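Local coordinates for dihydroorotase (Saccharomyces cerevisiae S288C, PDB 6L0A), which catalyses the reversible interconversion of N-carbamoyl-L-aspartate and (S)-dihydroorotate, the third step of de novo pyrimidine biosynthesis, with two zinc ions per subunit, at the interface of chains A and B. Sequence-based numbering; all coordinates share one arbitrary frame. Chains: chain A/B, Dihydroorotase.

Contact 1: the interface of chains A and B. Residues chain A 144, 150, 152, 154; chain B 217-219, 235-236.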
# COMPACT_ATOMS: atom_id res chain seq x y z
N HIS A 144 11.79 -5.28 11.19
CA HIS A 144 12.67 -5.29 10.04
C HIS A 144 14.13 -5.52 10.40
O HIS A 144 15.01 -5.33 9.56
CB HIS A 144 12.54 -3.97 9.26
CG HIS A 144 11.17 -3.76 8.69
ND1 HIS A 144 10.25 -4.78 8.59
CD2 HIS A 144 10.57 -2.66 8.19
CE1 HIS A 144 9.13 -4.32 8.06
NE2 HIS A 144 9.30 -3.03 7.80
N PRO A 150 12.40 -10.56 8.27
CA PRO A 150 11.56 -9.40 8.60
C PRO A 150 10.07 -9.70 8.45
O PRO A 150 9.66 -10.54 7.65
CB PRO A 150 12.01 -8.33 7.60
CG PRO A 150 13.37 -8.77 7.17
CD PRO A 150 13.36 -10.26 7.20
N HIS A 152 6.39 -7.87 7.65
CA HIS A 152 5.82 -6.72 6.99
C HIS A 152 4.34 -6.99 6.75
O HIS A 152 3.85 -8.09 7.03
CB HIS A 152 6.56 -6.42 5.68
CG HIS A 152 6.77 -7.62 4.82
ND1 HIS A 152 5.79 -8.12 4.00
CD2 HIS A 152 7.85 -8.42 4.65
CE1 HIS A 152 6.24 -9.18 3.36
NE2 HIS A 152 7.50 -9.38 3.73
N LEU A 154 2.71 -7.76 4.27
CA LEU A 154 2.33 -8.84 3.37
C LEU A 154 2.53 -10.23 3.97
O LEU A 154 1.82 -11.16 3.57
CB LEU A 154 3.09 -8.74 2.05
CG LEU A 154 2.70 -7.48 1.28
CD1 LEU A 154 3.59 -7.38 0.08
CD2 LEU A 154 1.23 -7.50 0.89
N THR B 217 9.74 1.02 2.99
CA THR B 217 9.25 -0.30 2.64
C THR B 217 7.73 -0.19 2.54
O THR B 217 7.16 0.84 2.87
CB THR B 217 9.69 -1.32 3.68
OG1 THR B 217 9.69 -2.62 3.10
CG2 THR B 217 8.77 -1.28 4.84
N ILE B 218 7.07 -1.27 2.10
CA ILE B 218 5.61 -1.24 1.95
C ILE B 218 4.92 -0.83 3.25
O ILE B 218 3.88 -0.16 3.23
CB ILE B 218 5.10 -2.60 1.44
CG1 ILE B 218 3.59 -2.56 1.21
CG2 ILE B 218 5.52 -3.74 2.39
CD1 ILE B 218 3.06 -3.77 0.46
N ASP B 219 5.48 -1.20 4.40
CA ASP B 219 4.86 -0.83 5.68
C ASP B 219 4.75 0.67 5.83
O ASP B 219 3.86 1.15 6.54
CB ASP B 219 5.67 -1.39 6.85
CG ASP B 219 5.38 -2.83 7.11
OD1 ASP B 219 5.05 -3.55 6.15
OD2 ASP B 219 5.50 -3.26 8.27
N LEU B 235 9.70 -4.87 -0.32
CA LEU B 235 9.89 -5.61 0.92
C LEU B 235 11.24 -5.29 1.55
O LEU B 235 12.12 -4.71 0.90
CB LEU B 235 9.77 -7.10 0.64
CG LEU B 235 8.48 -7.49 -0.07
CD1 LEU B 235 8.39 -9.00 -0.24
CD2 LEU B 235 7.28 -6.96 0.69
N PRO B 236 11.43 -5.63 2.83
CA PRO B 236 12.76 -5.41 3.43
C PRO B 236 13.91 -6.02 2.64
O PRO B 236 15.00 -5.42 2.59
CB PRO B 236 12.61 -6.05 4.82
CG PRO B 236 11.16 -5.88 5.13
CD PRO B 236 10.46 -6.11 3.83

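Contact 2: the interface of chains A and B. Residues chain A 270-273; chain B 223-226.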
# COMPACT_ATOMS: atom_id res chain seq x y z
N TYR A 270 -3.39 12.54 4.52
CA TYR A 270 -2.12 12.32 3.82
C TYR A 270 -1.17 11.46 4.63
O TYR A 270 -0.22 10.92 4.05
CB TYR A 270 -1.48 13.65 3.43
CG TYR A 270 -0.98 14.55 4.54
CD1 TYR A 270 0.23 14.31 5.17
CD2 TYR A 270 -1.70 15.67 4.92
CE1 TYR A 270 0.69 15.14 6.17
CE2 TYR A 270 -1.25 16.51 5.91
CZ TYR A 270 -0.05 16.25 6.53
OH TYR A 270 0.40 17.09 7.53
N GLU A 271 -1.42 11.29 5.93
CA GLU A 271 -0.71 10.31 6.74
C GLU A 271 -1.67 9.74 7.78
O GLU A 271 -2.64 10.39 8.18
CB GLU A 271 0.50 10.92 7.46
CG GLU A 271 0.16 12.05 8.41
CD GLU A 271 1.39 12.75 8.95
OE1 GLU A 271 2.51 12.18 8.82
OE2 GLU A 271 1.26 13.86 9.51
N GLY A 272 -1.40 8.51 8.19
CA GLY A 272 -2.21 7.86 9.22
C GLY A 272 -3.65 7.61 8.81
O GLY A 272 -4.56 7.82 9.62
N VAL A 273 -3.86 7.20 7.56
CA VAL A 273 -5.19 6.81 7.08
C VAL A 273 -5.73 5.70 7.97
O VAL A 273 -5.01 4.75 8.31
CB VAL A 273 -5.11 6.34 5.62
CG1 VAL A 273 -6.33 5.48 5.25
CG2 VAL A 273 -4.99 7.53 4.67
N GLY B 223 -0.59 2.87 4.89
CA GLY B 223 -1.57 3.81 5.41
C GLY B 223 -1.08 5.25 5.44
O GLY B 223 -1.64 6.08 6.17
N ASN B 224 -0.05 5.56 4.65
CA ASN B 224 0.57 6.89 4.61
C ASN B 224 0.70 7.33 3.15
O ASN B 224 1.73 7.08 2.51
CB ASN B 224 1.94 6.89 5.29
CG ASN B 224 1.87 6.57 6.77
OD1 ASN B 224 1.09 7.15 7.52
ND2 ASN B 224 2.72 5.65 7.21
N PRO B 225 -0.33 7.97 2.60
CA PRO B 225 -0.25 8.41 1.19
C PRO B 225 0.97 9.28 0.88
O PRO B 225 1.44 9.27 -0.26
CB PRO B 225 -1.56 9.19 1.01
CG PRO B 225 -2.51 8.49 1.95
CD PRO B 225 -1.69 8.14 3.15
N VAL B 226 1.50 10.00 1.86
CA VAL B 226 2.66 10.85 1.61
C VAL B 226 3.88 10.02 1.19
O VAL B 226 4.75 10.51 0.47
CB VAL B 226 2.96 11.73 2.85
CG1 VAL B 226 3.35 10.89 4.05
CG2 VAL B 226 4.02 12.78 2.54

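Contact 3: the interface of chains A and B. Residues chain A 269-270; chain B 225-226, 264, 267-268.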
# COMPACT_ATOMS: atom_id res chain seq x y z
N ASN A 269 -6.68 11.17 4.42
CA ASN A 269 -5.58 11.73 5.20
C ASN A 269 -4.30 11.57 4.41
O ASN A 269 -4.11 10.55 3.73
CB ASN A 269 -5.40 11.00 6.54
CG ASN A 269 -6.51 11.26 7.52
OD1 ASN A 269 -7.50 11.90 7.18
ND2 ASN A 269 -6.36 10.76 8.74
N TYR A 270 -3.39 12.54 4.52
CA TYR A 270 -2.12 12.32 3.82
C TYR A 270 -1.17 11.46 4.63
O TYR A 270 -0.22 10.92 4.05
CB TYR A 270 -1.48 13.65 3.43
CG TYR A 270 -0.98 14.55 4.54
CD1 TYR A 270 0.23 14.31 5.17
CD2 TYR A 270 -1.70 15.67 4.92
CE1 TYR A 270 0.69 15.14 6.17
CE2 TYR A 270 -1.25 16.51 5.91
CZ TYR A 270 -0.05 16.25 6.53
OH TYR A 270 0.40 17.09 7.53
N PRO B 225 -0.33 7.97 2.60
CA PRO B 225 -0.25 8.41 1.19
C PRO B 225 0.97 9.28 0.88
O PRO B 225 1.44 9.27 -0.26
CB PRO B 225 -1.56 9.19 1.01
CG PRO B 225 -2.51 8.49 1.95
CD PRO B 225 -1.69 8.14 3.15
N VAL B 226 1.50 10.00 1.86
CA VAL B 226 2.66 10.85 1.61
C VAL B 226 3.88 10.02 1.19
O VAL B 226 4.75 10.51 0.47
CB VAL B 226 2.96 11.73 2.85
CG1 VAL B 226 3.35 10.89 4.05
CG2 VAL B 226 4.02 12.78 2.54
N VAL B 264 -0.48 19.18 -0.90
CA VAL B 264 -0.96 18.26 0.13
C VAL B 264 -2.37 17.77 -0.17
O VAL B 264 -2.72 16.62 0.15
CB VAL B 264 -0.86 18.95 1.50
CG1 VAL B 264 -1.81 20.16 1.56
CG2 VAL B 264 -1.12 17.96 2.58
N LYS B 267 -2.63 14.51 -1.92
CA LYS B 267 -2.29 13.31 -1.17
C LYS B 267 -3.38 12.90 -0.19
O LYS B 267 -3.50 11.72 0.13
CB LYS B 267 -0.98 13.52 -0.41
CG LYS B 267 0.24 13.70 -1.30
CD LYS B 267 0.48 12.45 -2.14
CE LYS B 267 1.95 12.12 -2.20
NZ LYS B 267 2.24 10.76 -2.75
N ALA B 268 -4.18 13.85 0.28
CA ALA B 268 -5.24 13.57 1.24
C ALA B 268 -6.55 13.29 0.50
O ALA B 268 -7.48 14.09 0.47
CB ALA B 268 -5.38 14.73 2.23

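Contact 4: the interface of chains A and B. Residues chain A 218-219, 235-236; chain B 144, 150-152, 154.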
# COMPACT_ATOMS: atom_id res chain seq x y z
N ILE A 218 -3.77 -6.12 -3.77
CA ILE A 218 -2.93 -4.97 -3.48
C ILE A 218 -3.13 -3.85 -4.50
O ILE A 218 -3.07 -2.66 -4.14
CB ILE A 218 -1.44 -5.40 -3.40
CG1 ILE A 218 -0.56 -4.22 -2.98
CG2 ILE A 218 -0.98 -6.05 -4.72
CD1 ILE A 218 0.79 -4.64 -2.43
N ASP A 219 -3.39 -4.18 -5.77
CA ASP A 219 -3.56 -3.12 -6.76
C ASP A 219 -4.75 -2.22 -6.45
O ASP A 219 -4.76 -1.04 -6.82
CB ASP A 219 -3.72 -3.71 -8.15
CG ASP A 219 -2.40 -3.91 -8.84
OD1 ASP A 219 -1.37 -3.92 -8.14
OD2 ASP A 219 -2.39 -4.05 -10.08
N LEU A 235 -2.07 -10.81 -2.77
CA LEU A 235 -1.81 -11.02 -4.19
C LEU A 235 -2.94 -11.81 -4.85
O LEU A 235 -3.77 -12.42 -4.16
CB LEU A 235 -0.49 -11.77 -4.37
CG LEU A 235 0.69 -11.09 -3.68
CD1 LEU A 235 1.99 -11.81 -4.02
CD2 LEU A 235 0.75 -9.61 -4.06
N PRO A 236 -3.01 -11.82 -6.19
CA PRO A 236 -4.05 -12.61 -6.87
C PRO A 236 -4.14 -14.06 -6.43
O PRO A 236 -5.26 -14.59 -6.33
CB PRO A 236 -3.64 -12.49 -8.35
CG PRO A 236 -3.01 -11.13 -8.43
CD PRO A 236 -2.24 -10.98 -7.13
N HIS B 144 -4.81 -8.37 -14.83
CA HIS B 144 -5.36 -9.39 -13.96
C HIS B 144 -6.29 -10.35 -14.68
O HIS B 144 -6.75 -11.33 -14.07
CB HIS B 144 -6.09 -8.71 -12.79
CG HIS B 144 -5.22 -7.76 -12.02
ND1 HIS B 144 -4.06 -8.16 -11.39
CD2 HIS B 144 -5.31 -6.42 -11.84
CE1 HIS B 144 -3.49 -7.11 -10.82
NE2 HIS B 144 -4.23 -6.04 -11.08
N PRO B 150 -0.46 -12.77 -13.75
CA PRO B 150 -0.97 -11.47 -13.29
C PRO B 150 0.19 -10.53 -12.98
O PRO B 150 1.26 -10.96 -12.52
CB PRO B 150 -1.79 -11.81 -12.05
CG PRO B 150 -1.28 -13.13 -11.59
CD PRO B 150 -0.76 -13.85 -12.80
N ILE B 151 -0.01 -9.26 -13.29
CA ILE B 151 0.95 -8.19 -13.01
C ILE B 151 0.26 -7.20 -12.08
O ILE B 151 -0.87 -6.78 -12.35
CB ILE B 151 1.42 -7.49 -14.30
CG1 ILE B 151 2.21 -8.48 -15.17
CG2 ILE B 151 2.29 -6.25 -13.97
CD1 ILE B 151 2.60 -7.90 -16.54
N HIS B 152 0.94 -6.85 -10.99
CA HIS B 152 0.42 -5.93 -9.98
C HIS B 152 1.57 -5.04 -9.52
O HIS B 152 2.71 -5.19 -9.99
CB HIS B 152 -0.20 -6.71 -8.81
CG HIS B 152 0.66 -7.83 -8.34
ND1 HIS B 152 1.82 -7.62 -7.63
CD2 HIS B 152 0.56 -9.17 -8.51
CE1 HIS B 152 2.39 -8.78 -7.36
NE2 HIS B 152 1.65 -9.74 -7.89
N LEU B 154 3.45 -4.98 -7.12
CA LEU B 154 4.63 -5.54 -6.47
C LEU B 154 5.56 -6.26 -7.43
O LEU B 154 6.77 -6.30 -7.18
CB LEU B 154 4.22 -6.52 -5.38
CG LEU B 154 3.77 -5.90 -4.08
CD1 LEU B 154 3.34 -7.04 -3.20
CD2 LEU B 154 4.87 -5.07 -3.42

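Contact 1: the interface of chains A and B
B:Pro236, the first residue of helix 236-246, is wedged between two histidines and a proline of the A:His144 to A:Leu154 loop. This is part of a two-fold homodimer interface of the class II dihydroorotase, probably one of those that build its tetramer. Proline suits the place: as the first residue of a helix it needs no backbone N-H, and its stiff ring offers several C-H groups at once. Its CG lies over one face of the A:His144 imidazole, 4.0 Å from the centroid, in a CH-pi contact, although that histidine is poorly ordered. The same CG meets CB of A:Pro150 at 3.6 Å, the two pyrrolidine rings running antiparallel. The CD of B:Pro236 faces CD2 of A:His152 at 3.6 Å.

A:His152 is the other main piece. With chi1 at 48°, its CG sits between the backbone N and the carbonyl carbon, which turns the imidazole toward chain B. There CD2 of B:Leu235 settles over the ring face, offset to the rim, 3.8 Å from the centroid. The backbone N of A:Leu154 donates to ND1 of A:His152 (3.1 Å) from 18° out of the ring plane, helping to fix the ring's rotation. Beyond the ring, branched aliphatic chains meet at about a right angle: CD1 of A:Leu154 touches CD1 of B:Ile218 at 3.7 Å.

Contact 2: the interface of chains A and B
A:Tyr270 and B:Val226 meet through their backbones, at one end of a loop-to-loop pairing in this class II dihydroorotase of the amidohydrolase superfamily. Chain A brings the loop of residues 270-273; chain B brings B:Gly223 and B:Asn224 followed by the 3-10 turn 225-227. The tight part is polar. The N-H of B:Val226 gives a hydrogen bond of 2.9 Å to the carbonyl O of A:Tyr270. At the other end A:Val273 N donates to B:Gly223 O, also at 2.9 Å; lacking a side chain, B:Gly223 keeps this carbonyl easy to approach.

Between them the amide of B:Asn224 acts as a substitute for main chain. Its chi1 of -63° sets CG beside its own backbone N, and the amide reaches across so that OD1 receives A:Gly272 N at 2.9 Å. This bond is fairly straight, 164° at the hydrogen, and lies in the carbonyl plane of the amide. A:Gly272 has a positive phi, which glycine adopts easily.

Packing is looser around these bonds. The CG2 branch of A:Val273 crosses the ring of B:Pro225, with CD 3.7 Å away. A:Glu271 comes near the B:Asn224 oxygen through aliphatic carbon, its CB 3.8 Å from OD1, while the rest of its chain extends away.

Contact 3: the interface of chains A and B
The 3-10 turn 264-266 of chain B and the loop residues after it pack against the same loop region of chain A, so that related segments of the two subunits lie against each other. A:Tyr270 is the main contributor from chain A. A chi1 of 67° folds its side chain back over its own main chain, and the ring rises beside B:Val264. The CG2 methyl of B:Val264, which is anti to its own backbone N, lies to one side of the phenol ring plane, beyond the CD2-CE2 edge, a close 3.3 Å from CD2 and 3.6 Å from CE2. A valine fits here because one short branch can meet a flat ring without a long chain to order.

Below the ring, CB of A:Tyr270 rests against CB of B:Lys267 at 3.9 Å. The small B:Ala268 lets the backbones come close: its methyl CB is 3.7 Å from the backbone N of A:Tyr270. On the other flank, the ring of B:Pro225 makes a close carbon-to-oxygen contact with the carbonyl of A:Asn269.

B:Lys267 is used within its own chain. Its side chain kinks midway, and its terminal amine NZ bonds the carbonyl O of B:Pro225 at 3.0 Å, tying the loop to the 3-10 turn 225-227. The loop runs between B:His262 and B:Ala275, both lining the malate pocket, so this contact may help steady a segment next to the active site while joining the subunits.

Contact 4: the interface of chains A and B
A:Asp219, in the short helix 218-221, reaches to B:His144 in the symmetry twin of a loop-to-helix contact of this class II dihydroorotase. The carboxylate and imidazole planes are turned 73° apart. NE2 of B:His144 donates to OD2 at 2.9 Å; the acceptor is in the plane of the imidazole, yet the donor meets the oxygen from above the carboxylate plane, by 45°. B:His144 is poorly ordered and the bond is bent, so it is tentative. An aspartate could also favour the charged form of a neighbouring histidine.

The ring of B:His152 stands nearly upright to the same carboxylate, its CB 3.6 Å from the CG of A:Asp219. Over one face of this imidazole lies CD2 of A:Leu235, 3.7 Å above the plane and offset to the rim. ND1 takes the backbone N-H of B:Leu154 at 3.1 Å, here close to the ring plane, which helps to hold the ring's turn. Toward CD2 of the imidazole, A:Pro236 brings its CD to 3.6 Å, crossing at a slant.

Aliphatic chains complete the far side. A:Ile218, with CG1 anti to the backbone N (chi1 -175°), extends its tip to B:Leu154 at about a right angle, CD1 to CD1 3.6 Å. The same CD1 of B:Leu154 also meets CD2 of A:Leu235 at 3.7 Å.

Contact 1 and contact 4 are two-fold twins, with centres of C-alpha atoms about 17 Å apart: each chain lends its His144 to Leu154 loop to one and its helix starts at 218 and 236 to the other. They differ at the poorly ordered His144. Contacts 2 and 3, centres about 5 Å apart, share A:Tyr270, B:Pro225 and B:Val226, and have twins with the chains exchanged. By the same measure contact 1 is about 16 and 21 Å from contacts 2 and 3, contact 4 about 21 and 23 Å. Mainly apolar loop-to-helix patches thus join a backbone-paired region, possibly in one interface of the tetramer.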